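PDB 1W07: peroxisomal acyl-coenzyme A oxidase 1 from Arabidopsis thaliana, which oxidises long- and medium-chain acyl-CoAs to 2-trans-enoyl-CoAs in peroxisomal beta-oxidation, using FAD as cofactor and oxygen as electron acceptor. Local coordinates for residues P157-F162 and H246-R251. The protein carries 1 engineered substitution. Residues are numbered along the deposited sequence; the frame is centred on the assembly and turned at random.
Sequences PKTDEF and HVRIPR
Asp-160 OD1 is held by one strong grip and one weak one. The strong one is a salt bridge with Arg-251 NE, hydrogen-bonded to OD1 at 2.7 Å. The weak one is a long ion pair with Arg-263. NE meets the syn lone pair of OD1, and OD1 lies at the guanidinium edge, in its plane. The bond is single: Asp-160 OD2 stays 3.9 Å from Arg-251 NE, and the carboxylate is turned 42° from the guanidinium plane. Arg-251 reaches it by bending at chi3 (64°) after an extended start. Arg-251 N also bonds Asp-160 O at 3.1 Å, from above the carbonyl plane.

Next along, the strands pair antiparallel. Phe-162 N to Ile-249 O is short at 2.6 Å and nearly straight along the C=O axis. Ile-249 N returns a 3.0 Å bond to Phe-162 O. Phe-162 CB packs on Ile-249 CG1 at 3.6 Å, on the face where Phe-204 meets both side chains. The Phe-162 ring turns its edge to Arg-251 O, with CE1 3.6 Å away.

Glu-161 crosses Arg-248 at about a right angle, but its OE1 to NH1 salt bridge is weak at 3.5 Å. Asp-156 is the stronger partner of NH1. Opposite Asp-156 stand Asp-160, with positive phi (59°), and Glu-161, a G1 beta bulge where strand 161-165 begins. An alanine at Arg-251 removes the guanidinium and would probably leave Asp-160 with its weak Arg-263 pair and loosen packing against Phe-162.

The contact thus joins strand 247-250 to the hairpin 152-165 in the sheet of the acyl-CoA dehydrogenase-like middle domain, away from the FAD site. Backbone bonds set the pairing; of the charge pairs, Asp-160 to Arg-251 probably contributes more than Glu-161 to Arg-248.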
loop_
_atom_site.group_PDB
_atom_site.type_symbol
_atom_site.label_atom_id
_atom_site.label_comp_id
_atom_site.label_asym_id
_atom_site.label_seq_id
_atom_site.Cartn_x
_atom_site.Cartn_y
_atom_site.Cartn_z
ATOM N N PRO B 157 21.939 -8.766 45.680
ATOM C CA PRO B 157 21.590 -9.270 47.016
ATOM C C PRO B 157 21.900 -8.299 48.151
ATOM O O PRO B 157 21.095 -8.118 49.062
ATOM C CB PRO B 157 22.407 -10.552 47.119
ATOM C CG PRO B 157 22.439 -11.040 45.713
ATOM C CD PRO B 157 22.734 -9.765 44.946
ATOM N N LYS B 158 23.070 -7.676 48.096
ATOM C CA LYS B 158 23.484 -6.742 49.131
ATOM C C LYS B 158 22.568 -5.534 49.290
ATOM O O LYS B 158 22.618 -4.840 50.306
ATOM C CB LYS B 158 24.922 -6.273 48.870
ATOM C CG LYS B 158 25.962 -7.391 48.907
ATOM C CD LYS B 158 25.887 -8.188 50.214
ATOM C CE LYS B 158 27.078 -9.129 50.397
ATOM N NZ LYS B 158 28.348 -8.369 50.569
ATOM N N THR B 159 21.730 -5.275 48.294
ATOM C CA THR B 159 20.824 -4.135 48.364
ATOM C C THR B 159 19.384 -4.573 48.093
ATOM O O THR B 159 18.444 -3.791 48.239
ATOM C CB THR B 159 21.212 -3.046 47.333
ATOM O OG1 THR B 159 21.086 -3.577 46.008
ATOM C CG2 THR B 159 22.654 -2.596 47.550
ATOM N N ASP B 160 19.213 -5.833 47.711
ATOM C CA ASP B 160 17.893 -6.366 47.411
ATOM C C ASP B 160 17.239 -5.559 46.282
ATOM O O ASP B 160 16.060 -5.192 46.353
ATOM C CB ASP B 160 17.021 -6.348 48.665
ATOM C CG ASP B 160 15.778 -7.195 48.514
ATOM O OD1 ASP B 160 15.886 -8.316 47.966
ATOM O OD2 ASP B 160 14.696 -6.752 48.953
ATOM N N GLU B 161 18.016 -5.291 45.236
ATOM C CA GLU B 161 17.523 -4.535 44.089
ATOM C C GLU B 161 17.922 -5.181 42.766
ATOM O O GLU B 161 18.868 -5.961 42.697
ATOM C CB GLU B 161 18.082 -3.108 44.111
ATOM C CG GLU B 161 17.739 -2.288 45.341
ATOM C CD GLU B 161 18.253 -0.865 45.238
ATOM O OE1 GLU B 161 19.487 -0.674 45.170
ATOM O OE2 GLU B 161 17.423 0.072 45.218
ATOM N N PHE B 162 17.188 -4.856 41.712
ATOM C CA PHE B 162 17.512 -5.371 40.388
ATOM C C PHE B 162 18.174 -4.239 39.618
ATOM O O PHE B 162 17.645 -3.135 39.553
ATOM C CB PHE B 162 16.253 -5.826 39.648
ATOM C CG PHE B 162 15.930 -7.276 39.841
ATOM C CD1 PHE B 162 14.805 -7.672 40.554
ATOM C CD2 PHE B 162 16.758 -8.249 39.299
ATOM C CE1 PHE B 162 14.509 -9.018 40.722
ATOM C CE2 PHE B 162 16.476 -9.590 39.459
ATOM C CZ PHE B 162 15.349 -9.981 40.170
ATOM N N HIS B 246 22.431 1.455 34.444
ATOM C CA HIS B 246 22.471 0.765 35.727
ATOM C C HIS B 246 21.383 1.263 36.680
ATOM O O HIS B 246 21.655 1.603 37.834
ATOM C CB HIS B 246 23.855 0.935 36.363
ATOM C CG HIS B 246 24.968 0.381 35.529
ATOM N ND1 HIS B 246 25.127 -0.971 35.306
ATOM C CD2 HIS B 246 25.957 0.996 34.839
ATOM C CE1 HIS B 246 26.163 -1.163 34.510
ATOM N NE2 HIS B 246 26.685 0.014 34.214
ATOM N N VAL B 247 20.149 1.302 36.188
ATOM C CA VAL B 247 19.016 1.734 36.997
ATOM C C VAL B 247 18.710 0.654 38.029
ATOM O O VAL B 247 18.813 -0.538 37.738
ATOM C CB VAL B 247 17.758 1.976 36.117
ATOM C CG1 VAL B 247 16.532 2.185 36.996
ATOM C CG2 VAL B 247 17.976 3.191 35.235
ATOM N N ARG B 248 18.332 1.077 39.230
ATOM C CA ARG B 248 18.032 0.148 40.308
ATOM C C ARG B 248 16.567 0.158 40.734
ATOM O O ARG B 248 15.953 1.212 40.899
ATOM C CB ARG B 248 18.934 0.451 41.517
ATOM C CG ARG B 248 20.405 0.075 41.329
ATOM C CD ARG B 248 21.268 0.541 42.506
ATOM N NE ARG B 248 22.639 0.041 42.405
ATOM C CZ ARG B 248 23.038 -1.157 42.825
ATOM N NH1 ARG B 248 22.176 -1.987 43.395
ATOM N NH2 ARG B 248 24.296 -1.537 42.652
ATOM N N ILE B 249 16.010 -1.033 40.918
ATOM C CA ILE B 249 14.621 -1.149 41.335
ATOM C C ILE B 249 14.507 -2.235 42.395
ATOM O O ILE B 249 15.311 -3.165 42.428
ATOM C CB ILE B 249 13.697 -1.544 40.163
ATOM C CG1 ILE B 249 14.133 -2.911 39.619
ATOM C CG2 ILE B 249 13.731 -0.472 39.079
ATOM C CD1 ILE B 249 13.123 -3.554 38.692
ATOM N N PRO B 250 13.503 -2.126 43.277
ATOM C CA PRO B 250 13.302 -3.124 44.334
ATOM C C PRO B 250 13.098 -4.522 43.743
ATOM O O PRO B 250 12.452 -4.685 42.704
ATOM C CB PRO B 250 12.057 -2.612 45.048
ATOM C CG PRO B 250 12.192 -1.124 44.918
ATOM C CD PRO B 250 12.588 -0.982 43.463
ATOM N N ARG B 251 13.655 -5.523 44.412
ATOM C CA ARG B 251 13.534 -6.901 43.963
ATOM C C ARG B 251 12.072 -7.295 43.771
ATOM O O ARG B 251 11.745 -8.101 42.898
ATOM C CB ARG B 251 14.189 -7.836 44.986
ATOM C CG ARG B 251 14.117 -9.316 44.640
ATOM C CD ARG B 251 14.792 -10.174 45.716
ATOM N NE ARG B 251 14.103 -10.075 47.004
ATOM C CZ ARG B 251 12.943 -10.664 47.283
ATOM N NH1 ARG B 251 12.337 -11.415 46.372
ATOM N NH2 ARG B 251 12.371 -10.476 48.464
#